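Long-range contacts in neuraminidase (Influenza A virus, PDB 4K3Y), which forms the tetrameric neuraminidase-like ectodomain of a bat influenza A virus, a beta propeller that probably lacks the sialidase activity of classical neuraminidases: residues E75-K83 with L93-A102; I134-Q145 with Y157-T165. All blocks are in the same frame, centred on the assembly; numbering follows the deposited sequence.

Interaction 1. Residues E75-K83 with L93-A102; sequences EQMNVYSVK and LKFEAVGWSA
A classic beta bulge interrupts the antiparallel hairpin of strands 78-83 and 94-98, where E96 and A97 both face V79. V79 N donates to A97 O (3.0 Å, 172° at the hydrogen), whereas E96 N reaches V79 O by a more bent bond of 2.8 Å; beyond the bulge, S81 and K94 pair through both backbone bonds. E96, one of the two bulge residues, turns its carboxylate to S81, whose small hydroxyl OG gives a 2.8 Å hydrogen bond to the anti lone pair of OE2. E96 manages this with CG beside its backbone N (chi1 -70°) and a bend at chi2. K94 NZ forms a long salt bridge with the same OE2 (3.5 Å), which probably favours the charged acid; R54 NE bonds S81 OG. On the other face, F95 turns an edge toward the face of the Y80 ring, centroids 5.9 Å apart, and its CE1 lies 3.7 Å from N78 CG. L93 CG packs against Y80 CD2 at 3.8 Å. Past G99, whose backbone angles would press a CB against the preceding carbonyl O, A102 CB meets V79 CG1. F95 and V98 also pack on T24 and P23 of a second subunit, as befits the outermost strand of a neuraminidase propeller blade.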
ATOM      1  N   GLU C  75     -15.203   8.893 -12.898  1.00142.04           N
ATOM      2  CA  GLU C  75     -14.733   9.714 -11.762  1.00151.10           C
ATOM      3  C   GLU C  75     -13.772  10.870 -12.138  1.00138.16           C
ATOM      4  O   GLU C  75     -12.562  10.653 -12.248  1.00124.02           O
ATOM      5  CB  GLU C  75     -14.038   8.781 -10.757  1.00163.44           C
ATOM      6  CG  GLU C  75     -13.825   9.318  -9.357  1.00166.70           C
ATOM      7  CD  GLU C  75     -13.527   8.200  -8.369  1.00164.64           C
ATOM      8  OE1 GLU C  75     -14.424   7.373  -8.105  1.00156.94           O
ATOM      9  OE2 GLU C  75     -12.392   8.156  -7.849  1.00164.22           O
ATOM     10  N   GLN C  76     -14.301  12.091 -12.288  1.00136.69           N
ATOM     11  CA  GLN C  76     -13.520  13.254 -12.767  1.00137.45           C
ATOM     12  C   GLN C  76     -13.171  14.322 -11.713  1.00137.14           C
ATOM     13  O   GLN C  76     -13.167  14.055 -10.513  1.00147.63           O
ATOM     14  CB  GLN C  76     -14.267  13.972 -13.903  1.00136.33           C
ATOM     15  CG  GLN C  76     -14.917  13.074 -14.941  1.00138.50           C
ATOM     16  CD  GLN C  76     -16.294  12.601 -14.529  1.00140.70           C
ATOM     17  OE1 GLN C  76     -16.754  12.872 -13.419  1.00147.15           O
ATOM     18  NE2 GLN C  76     -16.962  11.886 -15.426  1.00129.86           N
ATOM     19  N   MET C  77     -12.835  15.517 -12.210  1.00121.56           N
ATOM     20  CA  MET C  77     -12.848  16.781 -11.455  1.00105.43           C
ATOM     21  C   MET C  77     -11.889  16.981 -10.254  1.00 89.07           C
ATOM     22  O   MET C  77     -11.953  18.008  -9.565  1.00 72.18           O
ATOM     23  CB  MET C  77     -14.300  17.122 -11.045  1.00115.77           C
ATOM     24  CG  MET C  77     -14.721  16.602  -9.676  1.00126.49           C
ATOM     25  SD  MET C  77     -16.452  16.119  -9.575  1.00219.54           S
ATOM     26  CE  MET C  77     -16.267  14.397  -9.106  1.00 80.21           C
ATOM     27  N   ASN C  78     -10.997  16.027 -10.002  1.00 85.63           N
ATOM     28  CA  ASN C  78     -10.122  16.122  -8.822  1.00 72.05           C
ATOM     29  C   ASN C  78      -8.633  16.075  -9.135  1.00 68.18           C
ATOM     30  O   ASN C  78      -8.237  15.705 -10.247  1.00 68.20           O
ATOM     31  CB  ASN C  78     -10.473  15.033  -7.794  1.00 59.37           C
ATOM     32  CG  ASN C  78     -11.804  15.282  -7.127  1.00 75.72           C
ATOM     33  OD1 ASN C  78     -12.036  16.356  -6.565  1.00 86.81           O
ATOM     34  ND2 ASN C  78     -12.696  14.306  -7.200  1.00 80.71           N
ATOM     35  N   VAL C  79      -7.814  16.461  -8.155  1.00 58.78           N
ATOM     36  CA  VAL C  79      -6.353  16.367  -8.286  1.00 52.80           C
ATOM     37  C   VAL C  79      -5.795  15.121  -7.608  1.00 52.37           C
ATOM     38  O   VAL C  79      -6.155  14.792  -6.471  1.00 64.02           O
ATOM     39  CB  VAL C  79      -5.619  17.612  -7.735  1.00 57.67           C
ATOM     40  CG1 VAL C  79      -4.142  17.551  -8.118  1.00 50.36           C
ATOM     41  CG2 VAL C  79      -6.256  18.906  -8.274  1.00 39.68           C
ATOM     42  N   TYR C  80      -4.927  14.417  -8.319  1.00 51.24           N
ATOM     43  CA  TYR C  80      -4.333  13.193  -7.796  1.00 48.92           C
ATOM     44  C   TYR C  80      -2.835  13.218  -7.999  1.00 51.65           C
ATOM     45  O   TYR C  80      -2.314  14.057  -8.737  1.00 52.24           O
ATOM     46  CB  TYR C  80      -4.912  11.962  -8.504  1.00 38.63           C
ATOM     47  CG  TYR C  80      -6.377  11.745  -8.232  1.00 54.16           C
ATOM     48  CD1 TYR C  80      -7.356  12.385  -8.998  1.00 47.51           C
ATOM     49  CD2 TYR C  80      -6.792  10.899  -7.204  1.00 57.10           C
ATOM     50  CE1 TYR C  80      -8.706  12.181  -8.747  1.00 63.09           C
ATOM     51  CE2 TYR C  80      -8.141  10.695  -6.946  1.00 50.95           C
ATOM     52  CZ  TYR C  80      -9.095  11.334  -7.717  1.00 67.93           C
ATOM     53  OH  TYR C  80     -10.434  11.127  -7.460  1.00 74.12           O
ATOM     54  N   SER C  81      -2.148  12.294  -7.338  1.00 61.82           N
ATOM     55  CA  SER C  81      -0.740  12.052  -7.609  1.00 55.16           C
ATOM     56  C   SER C  81      -0.516  10.556  -7.521  1.00 47.79           C
ATOM     57  O   SER C  81      -1.311   9.851  -6.890  1.00 53.19           O
ATOM     58  CB  SER C  81       0.163  12.803  -6.624  1.00 47.44           C
ATOM     59  OG  SER C  81       0.036  12.290  -5.313  1.00 61.91           O
ATOM     60  N   VAL C  82       0.533  10.076  -8.192  1.00 47.09           N
ATOM     61  CA  VAL C  82       1.078   8.739  -7.953  1.00 55.30           C
ATOM     62  C   VAL C  82       2.587   8.866  -7.850  1.00 57.26           C
ATOM     63  O   VAL C  82       3.157   9.899  -8.198  1.00 59.02           O
ATOM     64  CB  VAL C  82       0.741   7.733  -9.077  1.00 56.87           C
ATOM     65  CG1 VAL C  82      -0.771   7.512  -9.171  1.00 44.41           C
ATOM     66  CG2 VAL C  82       1.323   8.212 -10.402  1.00 49.66           C
ATOM     67  N   LYS C  83       3.244   7.833  -7.351  1.00 61.27           N
ATOM     68  CA  LYS C  83       4.691   7.849  -7.362  1.00 58.46           C
ATOM     69  C   LYS C  83       5.070   7.681  -8.819  1.00 57.73           C
ATOM     70  O   LYS C  83       4.542   6.779  -9.487  1.00 45.77           O
ATOM     71  CB  LYS C  83       5.232   6.689  -6.538  1.00 54.20           C
ATOM     72  CG  LYS C  83       6.723   6.699  -6.318  1.00 62.91           C
ATOM     73  CD  LYS C  83       7.148   5.306  -5.919  1.00 73.81           C
ATOM     74  CE  LYS C  83       8.527   5.268  -5.294  1.00 82.53           C
ATOM     75  NZ  LYS C  83       8.825   3.869  -4.862  1.00 87.96           N
ATOM     76  N   LEU C  93      -3.506   5.581  -6.496  1.00 67.14           N
ATOM     77  CA  LEU C  93      -3.920   6.992  -6.463  1.00 65.10           C
ATOM     78  C   LEU C  93      -3.907   7.596  -5.066  1.00 64.91           C
ATOM     79  O   LEU C  93      -4.532   7.049  -4.155  1.00 76.43           O
ATOM     80  CB  LEU C  93      -5.339   7.128  -7.012  1.00 64.98           C
ATOM     81  CG  LEU C  93      -5.500   7.533  -8.473  1.00 71.92           C
ATOM     82  CD1 LEU C  93      -4.409   6.927  -9.311  1.00 71.48           C
ATOM     83  CD2 LEU C  93      -6.849   7.096  -9.004  1.00 81.71           C
ATOM     84  N   LYS C  94      -3.199   8.713  -4.897  1.00 60.39           N
ATOM     85  CA  LYS C  94      -3.366   9.559  -3.712  1.00 50.14           C
ATOM     86  C   LYS C  94      -4.230  10.746  -4.115  1.00 57.03           C
ATOM     87  O   LYS C  94      -3.875  11.502  -5.027  1.00 66.92           O
ATOM     88  CB  LYS C  94      -2.008  10.046  -3.181  1.00 42.23           C
ATOM     89  CG  LYS C  94      -2.073  11.172  -2.117  1.00 49.38           C
ATOM     90  CD  LYS C  94      -0.821  11.124  -1.206  1.00 58.91           C
ATOM     91  CE  LYS C  94      -0.408  12.478  -0.622  1.00 68.78           C
ATOM     92  NZ  LYS C  94       1.075  12.723  -0.801  1.00 77.88           N
ATOM     93  N   PHE C  95      -5.378  10.895  -3.468  1.00 52.45           N
ATOM     94  CA  PHE C  95      -6.225  12.068  -3.684  1.00 57.01           C
ATOM     95  C   PHE C  95      -5.565  13.307  -3.060  1.00 58.68           C
ATOM     96  O   PHE C  95      -4.950  13.228  -1.994  1.00 56.46           O
ATOM     97  CB  PHE C  95      -7.619  11.825  -3.098  1.00 56.85           C
ATOM     98  CG  PHE C  95      -8.459  13.054  -2.998  1.00 66.37           C
ATOM     99  CD1 PHE C  95      -9.106  13.567  -4.119  1.00 70.89           C
ATOM    100  CD2 PHE C  95      -8.622  13.690  -1.783  1.00 76.60           C
ATOM    101  CE1 PHE C  95      -9.888  14.699  -4.027  1.00 56.82           C
ATOM    102  CE2 PHE C  95      -9.407  14.826  -1.688  1.00 77.16           C
ATOM    103  CZ  PHE C  95     -10.037  15.328  -2.815  1.00 65.93           C
ATOM    104  N   GLU C  96      -5.676  14.450  -3.726  1.00 69.77           N
ATOM    105  CA  GLU C  96      -4.870  15.600  -3.338  1.00 64.70           C
ATOM    106  C   GLU C  96      -5.668  16.865  -3.024  1.00 70.38           C
ATOM    107  O   GLU C  96      -5.390  17.561  -2.034  1.00 70.87           O
ATOM    108  CB  GLU C  96      -3.812  15.871  -4.411  1.00 56.69           C
ATOM    109  CG  GLU C  96      -2.716  14.807  -4.470  1.00 64.01           C
ATOM    110  CD  GLU C  96      -1.631  15.004  -3.404  1.00 76.07           C
ATOM    111  OE1 GLU C  96      -1.800  15.891  -2.520  1.00 72.54           O
ATOM    112  OE2 GLU C  96      -0.602  14.273  -3.462  1.00 68.28           O
ATOM    113  N   ALA C  97      -6.658  17.159  -3.860  1.00 73.50           N
ATOM    114  CA  ALA C  97      -7.414  18.404  -3.744  1.00 73.57           C
ATOM    115  C   ALA C  97      -8.596  18.394  -4.694  1.00 66.94           C
ATOM    116  O   ALA C  97      -8.746  17.482  -5.502  1.00 68.78           O
ATOM    117  CB  ALA C  97      -6.514  19.622  -4.031  1.00 70.34           C
ATOM    118  N   VAL C  98      -9.430  19.420  -4.590  1.00 73.28           N
ATOM    119  CA  VAL C  98     -10.485  19.648  -5.563  1.00 71.86           C
ATOM    120  C   VAL C  98     -10.000  20.728  -6.513  1.00 71.66           C
ATOM    121  O   VAL C  98      -9.516  21.772  -6.072  1.00 77.30           O
ATOM    122  CB  VAL C  98     -11.762  20.131  -4.885  1.00 66.92           C
ATOM    123  CG1 VAL C  98     -12.961  19.945  -5.808  1.00 71.02           C
ATOM    124  CG2 VAL C  98     -11.965  19.374  -3.587  1.00 66.65           C
ATOM    125  N   GLY C  99     -10.103  20.467  -7.811  1.00 68.32           N
ATOM    126  CA  GLY C  99      -9.721  21.457  -8.794  1.00 66.49           C
ATOM    127  C   GLY C  99      -9.560  20.909 -10.190  1.00 68.20           C
ATOM    128  O   GLY C  99      -9.648  19.691 -10.395  1.00 77.18           O
ATOM    129  N   TRP C 100      -9.325  21.809 -11.147  1.00 69.83           N
ATOM    130  CA  TRP C 100      -9.042  21.424 -12.534  1.00 74.86           C
ATOM    131  C   TRP C 100      -7.624  21.810 -12.900  1.00 71.81           C
ATOM    132  O   TRP C 100      -7.132  21.463 -13.970  1.00 85.22           O
ATOM    133  CB  TRP C 100      -9.999  22.100 -13.520  1.00 80.10           C
ATOM    134  CG  TRP C 100     -11.067  22.944 -12.907  1.00 97.02           C
ATOM    135  CD1 TRP C 100     -10.918  24.177 -12.328  1.00103.28           C
ATOM    136  CD2 TRP C 100     -12.472  22.636 -12.844  1.00115.33           C
ATOM    137  NE1 TRP C 100     -12.140  24.642 -11.892  1.00118.80           N
ATOM    138  CE2 TRP C 100     -13.108  23.718 -12.200  1.00128.32           C
ATOM    139  CE3 TRP C 100     -13.251  21.547 -13.269  1.00 99.18           C
ATOM    140  CZ2 TRP C 100     -14.489  23.741 -11.969  1.00128.40           C
ATOM    141  CZ3 TRP C 100     -14.615  21.575 -13.039  1.00 94.25           C
ATOM    142  CH2 TRP C 100     -15.220  22.661 -12.397  1.00112.28           C
ATOM    143  N   SER C 101      -6.968  22.538 -12.007  1.00 66.19           N
ATOM    144  CA  SER C 101      -5.656  23.084 -12.316  1.00 64.80           C
ATOM    145  C   SER C 101      -4.811  23.121 -11.041  1.00 63.18           C
ATOM    146  O   SER C 101      -5.225  23.669 -10.011  1.00 59.09           O
ATOM    147  CB  SER C 101      -5.807  24.481 -12.933  1.00 49.35           C
ATOM    148  OG  SER C 101      -4.555  25.164 -13.035  1.00 63.19           O
ATOM    149  N   ALA C 102      -3.633  22.517 -11.105  1.00 58.51           N
ATOM    150  CA  ALA C 102      -2.799  22.419  -9.919  1.00 57.51           C
ATOM    151  C   ALA C 102      -1.318  22.606 -10.197  1.00 57.57           C
ATOM    152  O   ALA C 102      -0.814  22.282 -11.268  1.00 69.14           O
ATOM    153  CB  ALA C 102      -3.047  21.088  -9.178  1.00 47.86           C
TER

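Interaction 2. Residues I134-Q145 with Y157-T165; sequences IHPTNGGPLRTQ and YTIIADGTT
Two backbone amides grip D162 OD1: G140 N donates to it across the contact at 2.8 Å, using the syn lone pair, and G163 N approaches from the anti side, tilted out of the carboxylate plane. The other oxygen, OD2, accepts N138 N at 3.0 Å from well above that plane. Aspartate suits a site where N138 and G140 of the turn present backbone N-H groups, and with CG anti to the backbone N (chi1 -154°) the short side chain brings both oxygens there. L142 CD1 lies 3.6 Å from D162 CG and puts hydrocarbon beside the carboxylate. G139 and G140 adopt positive phi, which favours glycine, and a cis peptide before P141 leads the chain on to L142.

The loop then pairs briefly with the strand. R143 and A161 exchange both backbone hydrogen bonds, the one from A161 N to R143 O being nearly straight (171°). The R143 side chain bends at chi3, lays a guanidinium face over A161 CB, and sends NE back to P141 O at 3.1 Å, nearly along the C=O axis. Its NH1 forms a salt bridge with E195, so the cation has both a neutral and a charged partner.

Farther on, T158 OG1 donates to Q145 OE1 at 2.7 Å, while the amide's NE2 bonds to P197 O; a glutamine can serve both at once. Among the apolar residues, I160 CG2 packs on L142 CG (3.8 Å) and its CD1 meets I134 CD1 tip to tip at 3.7 Å. The loop thus runs from strand 129-134 toward strand 150-152, lying against strand 155-162; strand 121-126 covers I134 and L142, and strand 170-177 touches I134 and D162.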
ATOM      1  N   ILE C 134      -6.210  32.077  -2.259  1.00 76.75           N
ATOM      2  CA  ILE C 134      -5.875  33.255  -3.055  1.00 74.53           C
ATOM      3  C   ILE C 134      -6.988  33.631  -4.026  1.00 69.42           C
ATOM      4  O   ILE C 134      -7.595  32.755  -4.648  1.00 67.48           O
ATOM      5  CB  ILE C 134      -4.577  33.041  -3.838  1.00 64.77           C
ATOM      6  CG1 ILE C 134      -3.435  32.695  -2.880  1.00 61.86           C
ATOM      7  CG2 ILE C 134      -4.241  34.285  -4.656  1.00 51.43           C
ATOM      8  CD1 ILE C 134      -2.094  32.471  -3.578  1.00 61.49           C
ATOM      9  N   HIS C 135      -7.249  34.934  -4.161  1.00 67.16           N
ATOM     10  CA  HIS C 135      -8.383  35.405  -4.964  1.00 72.66           C
ATOM     11  C   HIS C 135      -8.021  36.375  -6.084  1.00 80.54           C
ATOM     12  O   HIS C 135      -7.063  37.155  -5.970  1.00 71.66           O
ATOM     13  CB  HIS C 135      -9.456  36.007  -4.059  1.00 68.65           C
ATOM     14  CG  HIS C 135      -9.946  35.056  -3.025  1.00 77.37           C
ATOM     15  ND1 HIS C 135      -9.300  34.868  -1.819  1.00 79.40           N
ATOM     16  CD2 HIS C 135     -10.998  34.199  -3.025  1.00 88.92           C
ATOM     17  CE1 HIS C 135      -9.945  33.960  -1.113  1.00 89.46           C
ATOM     18  NE2 HIS C 135     -10.981  33.538  -1.822  1.00 97.14           N
ATOM     19  N   PRO C 136      -8.793  36.318  -7.184  1.00 85.15           N
ATOM     20  CA  PRO C 136      -8.525  37.195  -8.329  1.00 81.98           C
ATOM     21  C   PRO C 136      -8.858  38.652  -8.039  1.00 85.24           C
ATOM     22  O   PRO C 136      -9.933  38.963  -7.533  1.00 83.87           O
ATOM     23  CB  PRO C 136      -9.443  36.636  -9.433  1.00 73.16           C
ATOM     24  CG  PRO C 136     -10.523  35.885  -8.697  1.00 70.03           C
ATOM     25  CD  PRO C 136      -9.879  35.351  -7.450  1.00 73.71           C
ATOM     26  N   THR C 137      -7.912  39.531  -8.342  1.00 96.66           N
ATOM     27  CA  THR C 137      -8.179  40.958  -8.399  1.00 99.76           C
ATOM     28  C   THR C 137      -8.789  41.270  -9.768  1.00 96.42           C
ATOM     29  O   THR C 137      -9.919  41.763  -9.869  1.00 82.96           O
ATOM     30  CB  THR C 137      -6.874  41.781  -8.200  1.00102.51           C
ATOM     31  OG1 THR C 137      -6.402  42.294  -9.454  1.00106.71           O
ATOM     32  CG2 THR C 137      -5.786  40.910  -7.590  1.00103.46           C
ATOM     33  N   ASN C 138      -8.035  40.922 -10.813  1.00 91.06           N
ATOM     34  CA  ASN C 138      -8.309  41.349 -12.180  1.00 86.62           C
ATOM     35  C   ASN C 138      -9.226  40.450 -13.038  1.00 78.07           C
ATOM     36  O   ASN C 138      -8.958  40.247 -14.226  1.00 86.77           O
ATOM     37  CB  ASN C 138      -6.991  41.623 -12.925  1.00 91.46           C
ATOM     38  CG  ASN C 138      -6.318  42.923 -12.482  1.00108.59           C
ATOM     39  OD1 ASN C 138      -5.094  43.051 -12.564  1.00115.63           O
ATOM     40  ND2 ASN C 138      -7.115  43.895 -12.020  1.00104.30           N
ATOM     41  N   GLY C 139     -10.306  39.931 -12.451  1.00 75.60           N
ATOM     42  CA  GLY C 139     -11.363  39.305 -13.233  1.00 75.27           C
ATOM     43  C   GLY C 139     -11.431  37.784 -13.257  1.00 85.15           C
ATOM     44  O   GLY C 139     -12.522  37.208 -13.358  1.00 79.72           O
ATOM     45  N   GLY C 140     -10.274  37.128 -13.183  1.00 87.67           N
ATOM     46  CA  GLY C 140     -10.225  35.677 -13.163  1.00 72.36           C
ATOM     47  C   GLY C 140     -10.465  35.079 -14.536  1.00 85.84           C
ATOM     48  O   GLY C 140     -10.743  35.805 -15.495  1.00 98.01           O
ATOM     49  N   PRO C 141     -10.369  33.743 -14.641  1.00 88.98           N
ATOM     50  CA  PRO C 141     -10.117  32.883 -13.486  1.00 84.17           C
ATOM     51  C   PRO C 141      -8.613  32.795 -13.202  1.00 78.16           C
ATOM     52  O   PRO C 141      -7.793  32.958 -14.119  1.00 72.50           O
ATOM     53  CB  PRO C 141     -10.651  31.534 -13.968  1.00 84.80           C
ATOM     54  CG  PRO C 141     -10.278  31.526 -15.434  1.00 84.14           C
ATOM     55  CD  PRO C 141     -10.364  32.975 -15.903  1.00 86.36           C
ATOM     56  N   LEU C 142      -8.261  32.573 -11.939  1.00 78.28           N
ATOM     57  CA  LEU C 142      -6.864  32.363 -11.551  1.00 70.18           C
ATOM     58  C   LEU C 142      -6.284  31.126 -12.238  1.00 58.25           C
ATOM     59  O   LEU C 142      -7.010  30.159 -12.524  1.00 56.30           O
ATOM     60  CB  LEU C 142      -6.740  32.231 -10.027  1.00 68.66           C
ATOM     61  CG  LEU C 142      -6.220  33.439  -9.236  1.00 66.53           C
ATOM     62  CD1 LEU C 142      -6.473  34.769  -9.952  1.00 51.97           C
ATOM     63  CD2 LEU C 142      -6.825  33.472  -7.846  1.00 49.36           C
ATOM     64  N   ARG C 143      -4.980  31.161 -12.505  1.00 55.05           N
ATOM     65  CA  ARG C 143      -4.297  30.057 -13.182  1.00 55.08           C
ATOM     66  C   ARG C 143      -2.957  29.714 -12.535  1.00 57.43           C
ATOM     67  O   ARG C 143      -2.050  30.562 -12.485  1.00 62.10           O
ATOM     68  CB  ARG C 143      -4.020  30.425 -14.641  1.00 56.15           C
ATOM     69  CG  ARG C 143      -5.222  30.460 -15.566  1.00 48.99           C
ATOM     70  CD  ARG C 143      -4.976  31.481 -16.674  1.00 52.37           C
ATOM     71  NE  ARG C 143      -5.701  32.705 -16.377  1.00 77.61           N
ATOM     72  CZ  ARG C 143      -5.306  33.926 -16.716  1.00 78.49           C
ATOM     73  NH1 ARG C 143      -4.178  34.115 -17.381  1.00 60.95           N
ATOM     74  NH2 ARG C 143      -6.061  34.963 -16.391  1.00 81.55           N
ATOM     75  N   THR C 144      -2.809  28.470 -12.079  1.00 55.46           N
ATOM     76  CA  THR C 144      -1.497  27.992 -11.609  1.00 52.22           C
ATOM     77  C   THR C 144      -0.529  27.738 -12.768  1.00 54.82           C
ATOM     78  O   THR C 144      -0.915  27.802 -13.939  1.00 68.99           O
ATOM     79  CB  THR C 144      -1.616  26.703 -10.800  1.00 57.21           C
ATOM     80  OG1 THR C 144      -1.756  25.584 -11.689  1.00 65.02           O
ATOM     81  CG2 THR C 144      -2.816  26.778  -9.859  1.00 54.68           C
ATOM     82  N   GLN C 145       0.721  27.424 -12.449  1.00 54.40           N
ATOM     83  CA  GLN C 145       1.722  27.264 -13.496  1.00 55.16           C
ATOM     84  C   GLN C 145       1.682  25.876 -14.126  1.00 56.08           C
ATOM     85  O   GLN C 145       2.431  25.603 -15.078  1.00 64.03           O
ATOM     86  CB  GLN C 145       3.113  27.566 -12.964  1.00 58.01           C
ATOM     87  CG  GLN C 145       3.358  27.015 -11.581  1.00 64.22           C
ATOM     88  CD  GLN C 145       4.724  27.394 -11.036  1.00 67.96           C
ATOM     89  OE1 GLN C 145       4.909  27.541  -9.822  1.00 78.15           O
ATOM     90  NE2 GLN C 145       5.695  27.531 -11.930  1.00 75.76           N
ATOM     91  N   TYR C 157       8.230  28.839  -3.815  1.00 72.18           N
ATOM     92  CA  TYR C 157       7.820  29.910  -4.729  1.00 63.93           C
ATOM     93  C   TYR C 157       6.943  29.391  -5.888  1.00 62.22           C
ATOM     94  O   TYR C 157       7.137  28.280  -6.393  1.00 60.20           O
ATOM     95  CB  TYR C 157       9.045  30.676  -5.243  1.00 47.07           C
ATOM     96  CG  TYR C 157       9.993  31.121  -4.142  1.00 67.37           C
ATOM     97  CD1 TYR C 157      11.026  30.290  -3.696  1.00 69.30           C
ATOM     98  CD2 TYR C 157       9.858  32.372  -3.544  1.00 69.37           C
ATOM     99  CE1 TYR C 157      11.896  30.697  -2.691  1.00 67.27           C
ATOM    100  CE2 TYR C 157      10.725  32.787  -2.541  1.00 78.05           C
ATOM    101  CZ  TYR C 157      11.740  31.949  -2.119  1.00 84.21           C
ATOM    102  OH  TYR C 157      12.592  32.367  -1.122  1.00 91.95           O
ATOM    103  N   THR C 158       5.951  30.183  -6.276  1.00 62.01           N
ATOM    104  CA  THR C 158       5.078  29.820  -7.383  1.00 58.92           C
ATOM    105  C   THR C 158       4.581  31.087  -8.063  1.00 62.91           C
ATOM    106  O   THR C 158       4.636  32.173  -7.472  1.00 63.72           O
ATOM    107  CB  THR C 158       3.880  28.958  -6.923  1.00 72.00           C
ATOM    108  OG1 THR C 158       3.117  28.540  -8.064  1.00 82.82           O
ATOM    109  CG2 THR C 158       2.980  29.733  -5.963  1.00 58.58           C
ATOM    110  N   ILE C 159       4.115  30.951  -9.305  1.00 63.74           N
ATOM    111  CA  ILE C 159       3.600  32.090 -10.058  1.00 56.04           C
ATOM    112  C   ILE C 159       2.137  31.856 -10.429  1.00 53.94           C
ATOM    113  O   ILE C 159       1.778  30.764 -10.853  1.00 67.22           O
ATOM    114  CB  ILE C 159       4.461  32.360 -11.304  1.00 50.57           C
ATOM    115  CG1 ILE C 159       5.911  32.609 -10.878  1.00 65.24           C
ATOM    116  CG2 ILE C 159       3.918  33.562 -12.081  1.00 47.85           C
ATOM    117  CD1 ILE C 159       6.958  32.399 -11.962  1.00 64.17           C
ATOM    118  N   ILE C 160       1.296  32.872 -10.245  1.00 56.28           N
ATOM    119  CA  ILE C 160      -0.133  32.751 -10.544  1.00 51.29           C
ATOM    120  C   ILE C 160      -0.605  33.823 -11.517  1.00 56.59           C
ATOM    121  O   ILE C 160      -0.221  34.988 -11.409  1.00 66.25           O
ATOM    122  CB  ILE C 160      -0.983  32.792  -9.264  1.00 55.35           C
ATOM    123  CG1 ILE C 160      -0.588  31.625  -8.353  1.00 45.18           C
ATOM    124  CG2 ILE C 160      -2.484  32.754  -9.583  1.00 46.29           C
ATOM    125  CD1 ILE C 160      -1.430  31.516  -7.116  1.00 65.67           C
ATOM    126  N   ALA C 161      -1.442  33.416 -12.467  1.00 59.40           N
ATOM    127  CA  ALA C 161      -1.920  34.310 -13.513  1.00 54.35           C
ATOM    128  C   ALA C 161      -3.364  34.757 -13.280  1.00 56.87           C
ATOM    129  O   ALA C 161      -4.216  33.963 -12.867  1.00 59.34           O
ATOM    130  CB  ALA C 161      -1.789  33.642 -14.869  1.00 53.36           C
ATOM    131  N   ASP C 162      -3.622  36.033 -13.558  1.00 55.97           N
ATOM    132  CA  ASP C 162      -4.969  36.590 -13.553  1.00 57.59           C
ATOM    133  C   ASP C 162      -5.218  37.282 -14.897  1.00 63.55           C
ATOM    134  O   ASP C 162      -4.353  37.262 -15.786  1.00 64.18           O
ATOM    135  CB  ASP C 162      -5.129  37.591 -12.407  1.00 63.89           C
ATOM    136  CG  ASP C 162      -6.570  37.727 -11.936  1.00 75.81           C
ATOM    137  OD1 ASP C 162      -7.501  37.374 -12.698  1.00 81.55           O
ATOM    138  OD2 ASP C 162      -6.769  38.199 -10.796  1.00 79.40           O
ATOM    139  N   GLY C 163      -6.398  37.884 -15.048  1.00 62.44           N
ATOM    140  CA  GLY C 163      -6.783  38.510 -16.301  1.00 62.39           C
ATOM    141  C   GLY C 163      -7.824  37.691 -17.037  1.00 64.20           C
ATOM    142  O   GLY C 163      -7.915  36.479 -16.852  1.00 66.78           O
ATOM    143  N   THR C 164      -8.613  38.348 -17.877  1.00 70.31           N
ATOM    144  CA  THR C 164      -9.670  37.659 -18.616  1.00 66.58           C
ATOM    145  C   THR C 164      -9.270  37.347 -20.063  1.00 70.37           C
ATOM    146  O   THR C 164      -9.897  36.522 -20.719  1.00 69.25           O
ATOM    147  CB  THR C 164     -10.975  38.467 -18.602  1.00 75.21           C
ATOM    148  OG1 THR C 164     -10.703  39.833 -18.951  1.00 85.37           O
ATOM    149  CG2 THR C 164     -11.614  38.415 -17.226  1.00 74.19           C
ATOM    150  N   THR C 165      -8.218  38.010 -20.535  1.00 72.71           N
ATOM    151  CA  THR C 165      -7.698  37.830 -21.885  1.00 77.74           C
ATOM    152  C   THR C 165      -6.163  37.670 -21.811  1.00 72.46           C
ATOM    153  O   THR C 165      -5.552  38.099 -20.836  1.00 62.86           O
ATOM    154  CB  THR C 165      -8.132  39.026 -22.791  1.00 75.62           C
ATOM    155  OG1 THR C 165      -7.356  39.045 -23.994  1.00 92.31           O
ATOM    156  CG2 THR C 165      -7.938  40.342 -22.077  1.00 69.60           C
TER

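How the interactions relate
The two contacts follow one another along the chain and belong to successive parts of the propeller. Interaction 1 closes a blade at strand 94-98 and passes through G99 to strand 101-106, which begins the next; interaction 2 ties the loop leaving that next blade to strand 155-162 of the one after. Their centres lie about 20 Å apart, yet they meet at T144, whose OG1 is probably hydrogen-bonded to S101 OG (3.1 Å) and packs against A102. Neither contact touches the bound calcium: the R143 side chain is about 14 Å from it. The Y157 side chain lies about 12 Å from an N-acetylglucosamine of a glycan on the protein.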